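PDB 1U0K: gene product PA4716 from Pseudomonas aeruginosa, which is of unknown function but is probably an isomerase of the PhzF family. Local coordinates for residues M3-E15 / T19-A31. Sequence-based numbering, arbitrary orientation.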
HETATM    1  N   MSE A   3      28.271  -5.386  -6.209  1.00 23.12           N
HETATM    2  CA  MSE A   3      27.289  -4.492  -6.812  1.00 22.93           C
HETATM    3  C   MSE A   3      25.890  -4.882  -6.426  1.00 22.27           C
HETATM    4  O   MSE A   3      24.947  -4.136  -6.687  1.00 23.08           O
HETATM    5  CB  MSE A   3      27.366  -4.587  -8.319  1.00 23.15           C
HETATM    6  CG  MSE A   3      28.684  -4.260  -8.869  1.00 23.75           C
HETATM    7 SE   MSE A   3      28.454  -4.082 -10.769  1.00 24.25          SE
HETATM    8  CE  MSE A   3      29.801  -2.738 -11.004  1.00 20.85           C
ATOM      9  N   SER A   4      25.750  -6.072  -5.856  1.00 21.53           N
ATOM     10  CA  SER A   4      24.445  -6.615  -5.529  1.00 21.18           C
ATOM     11  C   SER A   4      23.834  -5.783  -4.418  1.00 19.64           C
ATOM     12  O   SER A   4      24.488  -5.497  -3.412  1.00 19.41           O
ATOM     13  CB  SER A   4      24.563  -8.072  -5.096  1.00 21.61           C
ATOM     14  OG  SER A   4      23.304  -8.584  -4.685  1.00 25.45           O
ATOM     15  N   ARG A   5      22.600  -5.342  -4.635  1.00 17.88           N
ATOM     16  CA  ARG A   5      21.823  -4.662  -3.605  1.00 17.26           C
ATOM     17  C   ARG A   5      20.512  -5.401  -3.471  1.00 15.52           C
ATOM     18  O   ARG A   5      19.988  -5.948  -4.448  1.00 14.85           O
ATOM     19  CB  ARG A   5      21.539  -3.218  -3.978  1.00 17.71           C
ATOM     20  CG  ARG A   5      22.777  -2.328  -4.184  1.00 20.75           C
ATOM     21  CD  ARG A   5      22.720  -1.487  -5.457  1.00 24.74           C
ATOM     22  NE  ARG A   5      22.424  -2.303  -6.646  1.00 28.03           N
ATOM     23  CZ  ARG A   5      21.484  -2.029  -7.559  1.00 29.49           C
ATOM     24  NH1 ARG A   5      20.716  -0.951  -7.457  1.00 29.71           N
ATOM     25  NH2 ARG A   5      21.314  -2.854  -8.595  1.00 30.67           N
ATOM     26  N   ARG A   6      20.001  -5.444  -2.252  1.00 14.30           N
ATOM     27  CA  ARG A   6      18.844  -6.252  -1.939  1.00 13.89           C
ATOM     28  C   ARG A   6      17.915  -5.504  -1.024  1.00 12.05           C
ATOM     29  O   ARG A   6      18.335  -4.629  -0.261  1.00 12.40           O
ATOM     30  CB  ARG A   6      19.247  -7.520  -1.188  1.00 14.80           C
ATOM     31  CG  ARG A   6      20.196  -8.430  -1.934  1.00 18.02           C
ATOM     32  CD  ARG A   6      20.920  -9.436  -1.040  1.00 21.76           C
ATOM     33  NE  ARG A   6      21.638  -8.804   0.069  1.00 25.46           N
ATOM     34  CZ  ARG A   6      22.306  -9.466   1.018  1.00 29.96           C
ATOM     35  NH1 ARG A   6      22.370 -10.799   1.006  1.00 31.81           N
ATOM     36  NH2 ARG A   6      22.918  -8.793   1.982  1.00 31.30           N
ATOM     37  N   TYR A   7      16.647  -5.868  -1.088  1.00 10.51           N
ATOM     38  CA  TYR A   7      15.728  -5.629   0.006  1.00  9.47           C
ATOM     39  C   TYR A   7      15.080  -6.937   0.417  1.00  9.40           C
ATOM     40  O   TYR A   7      15.181  -7.960  -0.289  1.00  8.87           O
ATOM     41  CB  TYR A   7      14.699  -4.547  -0.334  1.00  9.09           C
ATOM     42  CG  TYR A   7      13.668  -4.943  -1.358  1.00  8.47           C
ATOM     43  CD1 TYR A   7      12.552  -5.660  -0.998  1.00  8.92           C
ATOM     44  CD2 TYR A   7      13.837  -4.611  -2.694  1.00  8.49           C
ATOM     45  CE1 TYR A   7      11.596  -6.032  -1.944  1.00  8.98           C
ATOM     46  CE2 TYR A   7      12.878  -4.966  -3.651  1.00  8.94           C
ATOM     47  CZ  TYR A   7      11.775  -5.687  -3.264  1.00  9.16           C
ATOM     48  OH  TYR A   7      10.826  -6.074  -4.190  1.00 10.29           O
ATOM     49  N   TRP A   8      14.441  -6.920   1.570  1.00  8.89           N
ATOM     50  CA  TRP A   8      13.848  -8.111   2.154  1.00  8.85           C
ATOM     51  C   TRP A   8      12.452  -7.810   2.632  1.00  9.08           C
ATOM     52  O   TRP A   8      12.228  -6.763   3.220  1.00 10.27           O
ATOM     53  CB  TRP A   8      14.674  -8.603   3.337  1.00  9.30           C
ATOM     54  CG  TRP A   8      16.129  -8.775   3.048  1.00  9.80           C
ATOM     55  CD1 TRP A   8      17.063  -7.787   2.839  1.00 10.93           C
ATOM     56  CD2 TRP A   8      16.842 -10.014   2.959  1.00 12.02           C
ATOM     57  NE1 TRP A   8      18.296  -8.344   2.620  1.00 11.83           N
ATOM     58  CE2 TRP A   8      18.191  -9.705   2.692  1.00 12.52           C
ATOM     59  CE3 TRP A   8      16.475 -11.364   3.082  1.00 12.66           C
ATOM     60  CZ2 TRP A   8      19.171 -10.693   2.543  1.00 12.45           C
ATOM     61  CZ3 TRP A   8      17.447 -12.331   2.933  1.00 14.34           C
ATOM     62  CH2 TRP A   8      18.774 -11.991   2.676  1.00 13.93           C
ATOM     63  N   GLN A   9      11.533  -8.746   2.420  1.00  9.13           N
ATOM     64  CA  GLN A   9      10.170  -8.662   2.909  1.00  9.64           C
ATOM     65  C   GLN A   9      10.064  -9.501   4.169  1.00  9.72           C
ATOM     66  O   GLN A   9      10.390 -10.673   4.163  1.00  9.70           O
ATOM     67  CB  GLN A   9       9.185  -9.169   1.837  1.00  9.92           C
ATOM     68  CG  GLN A   9       7.732  -9.193   2.266  1.00 10.68           C
ATOM     69  CD  GLN A   9       7.156  -7.820   2.552  1.00 10.81           C
ATOM     70  OE1 GLN A   9       7.667  -6.806   2.066  1.00 11.51           O
ATOM     71  NE2 GLN A   9       6.098  -7.783   3.350  1.00 10.45           N
ATOM     72  N   LEU A  10       9.667  -8.865   5.264  1.00  9.30           N
ATOM     73  CA  LEU A  10       9.536  -9.497   6.571  1.00 10.09           C
ATOM     74  C   LEU A  10       8.147  -9.244   7.126  1.00 10.20           C
ATOM     75  O   LEU A  10       7.490  -8.288   6.740  1.00 10.14           O
ATOM     76  CB  LEU A  10      10.545  -8.888   7.561  1.00 10.42           C
ATOM     77  CG  LEU A  10      11.992  -9.362   7.514  1.00 12.35           C
ATOM     78  CD1 LEU A  10      12.679  -9.009   6.236  1.00 13.76           C
ATOM     79  CD2 LEU A  10      12.753  -8.768   8.688  1.00 13.21           C
ATOM     80  N   ASP A  11       7.726 -10.080   8.062  1.00 10.20           N
ATOM     81  CA  ASP A  11       6.569  -9.779   8.897  1.00 10.86           C
ATOM     82  C   ASP A  11       6.998  -9.631  10.341  1.00 10.94           C
ATOM     83  O   ASP A  11       7.719 -10.475  10.862  1.00 11.75           O
ATOM     84  CB  ASP A  11       5.548 -10.897   8.810  1.00 11.19           C
ATOM     85  CG  ASP A  11       4.846 -10.927   7.496  1.00 13.04           C
ATOM     86  OD1 ASP A  11       4.633  -9.845   6.893  1.00 13.05           O
ATOM     87  OD2 ASP A  11       4.475 -11.994   6.983  1.00 12.68           O
ATOM     88  N   VAL A  12       6.528  -8.567  10.981  1.00 11.79           N
ATOM     89  CA  VAL A  12       6.858  -8.278  12.375  1.00 12.70           C
ATOM     90  C   VAL A  12       5.598  -8.439  13.235  1.00 13.45           C
ATOM     91  O   VAL A  12       4.485  -8.110  12.796  1.00 13.79           O
ATOM     92  CB  VAL A  12       7.423  -6.853  12.518  1.00 12.87           C
ATOM     93  CG1 VAL A  12       7.853  -6.578  13.971  1.00 13.15           C
ATOM     94  CG2 VAL A  12       8.598  -6.630  11.558  1.00 14.10           C
ATOM     95  N   PHE A  13       5.791  -8.932  14.457  1.00 13.77           N
ATOM     96  CA  PHE A  13       4.696  -9.374  15.335  1.00 14.77           C
ATOM     97  C   PHE A  13       3.938 -10.532  14.683  1.00 15.67           C
ATOM     98  O   PHE A  13       2.702 -10.543  14.613  1.00 16.50           O
ATOM     99  CB  PHE A  13       3.761  -8.221  15.701  1.00 14.65           C
ATOM    100  CG  PHE A  13       4.462  -7.042  16.337  1.00 14.79           C
ATOM    101  CD1 PHE A  13       4.442  -5.795  15.729  1.00 13.37           C
ATOM    102  CD2 PHE A  13       5.126  -7.177  17.545  1.00 14.11           C
ATOM    103  CE1 PHE A  13       5.067  -4.709  16.303  1.00 16.28           C
ATOM    104  CE2 PHE A  13       5.761  -6.084  18.131  1.00 15.27           C
ATOM    105  CZ  PHE A  13       5.730  -4.853  17.511  1.00 14.68           C
ATOM    106  N   ALA A  14       4.710 -11.517  14.233  1.00 16.48           N
ATOM    107  CA  ALA A  14       4.232 -12.606  13.389  1.00 17.13           C
ATOM    108  C   ALA A  14       4.920 -13.903  13.792  1.00 18.15           C
ATOM    109  O   ALA A  14       6.138 -14.035  13.680  1.00 17.36           O
ATOM    110  CB  ALA A  14       4.517 -12.283  11.907  1.00 16.68           C
ATOM    111  N   GLU A  15       4.141 -14.869  14.275  1.00 20.03           N
ATOM    112  CA  GLU A  15       4.685 -16.176  14.605  1.00 21.67           C
ATOM    113  C   GLU A  15       4.669 -17.120  13.407  1.00 21.41           C
ATOM    114  O   GLU A  15       5.341 -18.146  13.431  1.00 22.83           O
ATOM    115  CB  GLU A  15       3.950 -16.783  15.803  1.00 22.32           C
ATOM    116  CG  GLU A  15       4.046 -15.885  17.026  1.00 26.00           C
ATOM    117  CD  GLU A  15       3.656 -16.537  18.337  1.00 30.35           C
ATOM    118  OE1 GLU A  15       3.036 -15.832  19.173  1.00 34.16           O
ATOM    119  OE2 GLU A  15       3.984 -17.724  18.555  1.00 34.00           O
ATOM    120  N   THR A  19       1.355 -13.156   8.261  1.00 16.95           N
ATOM    121  CA  THR A  19       0.580 -12.579   9.354  1.00 17.07           C
ATOM    122  C   THR A  19       1.335 -11.363   9.888  1.00 16.07           C
ATOM    123  O   THR A  19       2.437 -11.069   9.440  1.00 16.01           O
ATOM    124  CB  THR A  19       0.367 -13.602  10.497  1.00 17.18           C
ATOM    125  OG1 THR A  19       1.620 -13.928  11.119  1.00 18.61           O
ATOM    126  CG2 THR A  19      -0.152 -14.931   9.980  1.00 19.27           C
ATOM    127  N   GLY A  20       0.754 -10.669  10.859  1.00 15.19           N
ATOM    128  CA  GLY A  20       1.425  -9.535  11.463  1.00 14.67           C
ATOM    129  C   GLY A  20       1.611  -8.387  10.492  1.00 13.90           C
ATOM    130  O   GLY A  20       0.871  -8.240   9.520  1.00 14.77           O
ATOM    131  N   ASN A  21       2.623  -7.566  10.747  1.00 13.15           N
ATOM    132  CA  ASN A  21       2.835  -6.345   9.988  1.00 12.46           C
ATOM    133  C   ASN A  21       3.973  -6.474   8.971  1.00 11.83           C
ATOM    134  O   ASN A  21       5.113  -6.650   9.359  1.00 11.68           O
ATOM    135  CB  ASN A  21       3.131  -5.183  10.948  1.00 13.14           C
ATOM    136  CG  ASN A  21       2.747  -3.843  10.374  1.00 13.88           C
ATOM    137  OD1 ASN A  21       2.479  -3.722   9.175  1.00 16.65           O
ATOM    138  ND2 ASN A  21       2.681  -2.818  11.232  1.00 15.31           N
ATOM    139  N   GLY A  22       3.665  -6.348   7.684  1.00 10.80           N
ATOM    140  CA  GLY A  22       4.670  -6.443   6.648  1.00 10.05           C
ATOM    141  C   GLY A  22       5.601  -5.253   6.657  1.00  9.99           C
ATOM    142  O   GLY A  22       5.205  -4.121   6.950  1.00 11.51           O
ATOM    143  N   LEU A  23       6.854  -5.522   6.316  1.00  8.73           N
ATOM    144  CA  LEU A  23       7.935  -4.540   6.354  1.00  8.71           C
ATOM    145  C   LEU A  23       8.949  -4.848   5.277  1.00  8.14           C
ATOM    146  O   LEU A  23       9.335  -6.012   5.123  1.00  8.72           O
ATOM    147  CB  LEU A  23       8.642  -4.645   7.700  1.00  9.06           C
ATOM    148  CG  LEU A  23       9.914  -3.835   7.927  1.00  9.52           C
ATOM    149  CD1 LEU A  23       9.581  -2.368   8.098  1.00 10.21           C
ATOM    150  CD2 LEU A  23      10.658  -4.369   9.140  1.00 10.69           C
ATOM    151  N   ALA A  24       9.436  -3.823   4.573  1.00  7.47           N
ATOM    152  CA  ALA A  24      10.597  -3.970   3.701  1.00  7.56           C
ATOM    153  C   ALA A  24      11.843  -3.419   4.387  1.00  7.83           C
ATOM    154  O   ALA A  24      11.803  -2.346   4.988  1.00  8.01           O
ATOM    155  CB  ALA A  24      10.395  -3.284   2.382  1.00  7.21           C
ATOM    156  N   VAL A  25      12.941  -4.168   4.299  1.00  7.87           N
ATOM    157  CA  VAL A  25      14.218  -3.777   4.882  1.00  8.06           C
ATOM    158  C   VAL A  25      15.289  -3.769   3.807  1.00  8.22           C
ATOM    159  O   VAL A  25      15.464  -4.760   3.119  1.00  8.39           O
ATOM    160  CB  VAL A  25      14.661  -4.768   5.976  1.00  7.98           C
ATOM    161  CG1 VAL A  25      16.009  -4.342   6.592  1.00  9.02           C
ATOM    162  CG2 VAL A  25      13.599  -4.920   7.051  1.00  8.70           C
ATOM    163  N   PHE A  26      15.990  -2.654   3.662  1.00  8.34           N
ATOM    164  CA  PHE A  26      17.123  -2.529   2.752  1.00  9.12           C
ATOM    165  C   PHE A  26      18.361  -2.614   3.650  1.00  9.90           C
ATOM    166  O   PHE A  26      18.619  -1.716   4.432  1.00 10.44           O
ATOM    167  CB  PHE A  26      17.070  -1.198   1.988  1.00  9.32           C
ATOM    168  CG  PHE A  26      15.965  -1.107   0.965  1.00  8.92           C
ATOM    169  CD1 PHE A  26      14.637  -1.061   1.350  1.00  8.85           C
ATOM    170  CD2 PHE A  26      16.269  -1.048  -0.399  1.00 11.17           C
ATOM    171  CE1 PHE A  26      13.619  -0.964   0.392  1.00 10.82           C
ATOM    172  CE2 PHE A  26      15.259  -0.931  -1.341  1.00 11.22           C
ATOM    173  CZ  PHE A  26      13.955  -0.900  -0.950  1.00 10.21           C
ATOM    174  N   ASP A  27      19.116  -3.701   3.557  1.00 11.62           N
ATOM    175  CA  ASP A  27      20.211  -3.916   4.505  1.00 12.27           C
ATOM    176  C   ASP A  27      21.461  -3.092   4.233  1.00 12.13           C
ATOM    177  O   ASP A  27      22.307  -2.956   5.121  1.00 12.41           O
ATOM    178  CB  ASP A  27      20.571  -5.397   4.609  1.00 13.32           C
ATOM    179  CG  ASP A  27      21.186  -5.928   3.360  1.00 16.53           C
ATOM    180  OD1 ASP A  27      20.466  -6.057   2.366  1.00 20.75           O
ATOM    181  OD2 ASP A  27      22.389  -6.242   3.295  1.00 20.16           O
ATOM    182  N   ASP A  28      21.587  -2.545   3.030  1.00 11.42           N
ATOM    183  CA  ASP A  28      22.665  -1.608   2.754  1.00 11.41           C
ATOM    184  C   ASP A  28      22.200  -0.583   1.731  1.00 11.51           C
ATOM    185  O   ASP A  28      22.277  -0.802   0.511  1.00 11.80           O
ATOM    186  CB  ASP A  28      23.925  -2.334   2.288  1.00 12.07           C
ATOM    187  CG  ASP A  28      25.091  -1.393   2.083  1.00 12.82           C
ATOM    188  OD1 ASP A  28      24.897  -0.153   2.113  1.00 12.92           O
ATOM    189  OD2 ASP A  28      26.254  -1.811   1.873  1.00 16.52           O
ATOM    190  N   ALA A  29      21.721   0.539   2.256  1.00 11.09           N
ATOM    191  CA  ALA A  29      21.137   1.604   1.461  1.00 11.78           C
ATOM    192  C   ALA A  29      22.134   2.728   1.208  1.00 12.70           C
ATOM    193  O   ALA A  29      21.732   3.858   0.914  1.00 12.63           O
ATOM    194  CB  ALA A  29      19.898   2.143   2.168  1.00 12.22           C
ATOM    195  N   SER A  30      23.427   2.416   1.302  1.00 13.30           N
ATOM    196  CA  SER A  30      24.491   3.419   1.144  1.00 14.86           C
ATOM    197  C   SER A  30      24.473   4.151  -0.201  1.00 14.79           C
ATOM    198  O   SER A  30      24.948   5.277  -0.286  1.00 16.14           O
ATOM    199  CB  SER A  30      25.877   2.780   1.350  1.00 14.85           C
ATOM    200  OG  SER A  30      26.043   2.318   2.679  1.00 19.46           O
ATOM    201  N   ALA A  31      23.926   3.518  -1.231  1.00 14.69           N
ATOM    202  CA  ALA A  31      23.886   4.108  -2.566  1.00 15.01           C
ATOM    203  C   ALA A  31      22.673   5.017  -2.809  1.00 15.10           C
ATOM    204  O   ALA A  31      22.614   5.702  -3.833  1.00 15.73           O
ATOM    205  CB  ALA A  31      23.930   3.019  -3.610  1.00 15.47           C
TER
HETATM  206  O   HOH W   1      19.905  -2.578   0.471  1.00 15.43           O
HETATM  207  O   HOH W   2      21.841  -4.577  -0.007  1.00 18.47           O
HETATM  208  O   HOH W   3       1.164 -14.475  13.727  1.00 26.98           O
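Both carboxylate oxygens of Asp27 are taken by side chains of segment 3-15. Trp8 NE1 donates to Asp27 OD1 at 3.2 Å; the oxygen lies 4° out of the indole plane, yet the carboxylate is turned 78° against the ring and is met from above its own plane. Arg6 NH2 forms a salt bridge with Asp27 OD2 at 2.9 Å, with Trp8 CZ2 under one face of the guanidinium. A bend at chi3 (-55°) brings the arginine tip back to the aspartate, and a water links Asp27 OD1 to Arg6 N.

Six backbone hydrogen bonds, paired at Trp8/Val25, Leu10/Leu23 and Val12/Asn21, define strands 6-12 and 21-26 as an antiparallel beta hairpin within the PhzF fold. On the face with Trp8, Val12 CG2 touches Leu23 CD2 at 3.9 Å; the side chain of Leu23 lies about 5 Å from that of Glu48, the predicted active-site residue. On the other face, Tyr7 CB sits over the centre of the Phe26 ring, 3.6 Å from its centroid, a CH-pi contact. The Phe26 ring stacks on Phe51. Gln9 bends at chi2, which sets NE2 3.8 Å from Gly22 CA, while NE2 hydrogen-bonds Gln46 of its own chain and Glu43 of the second subunit.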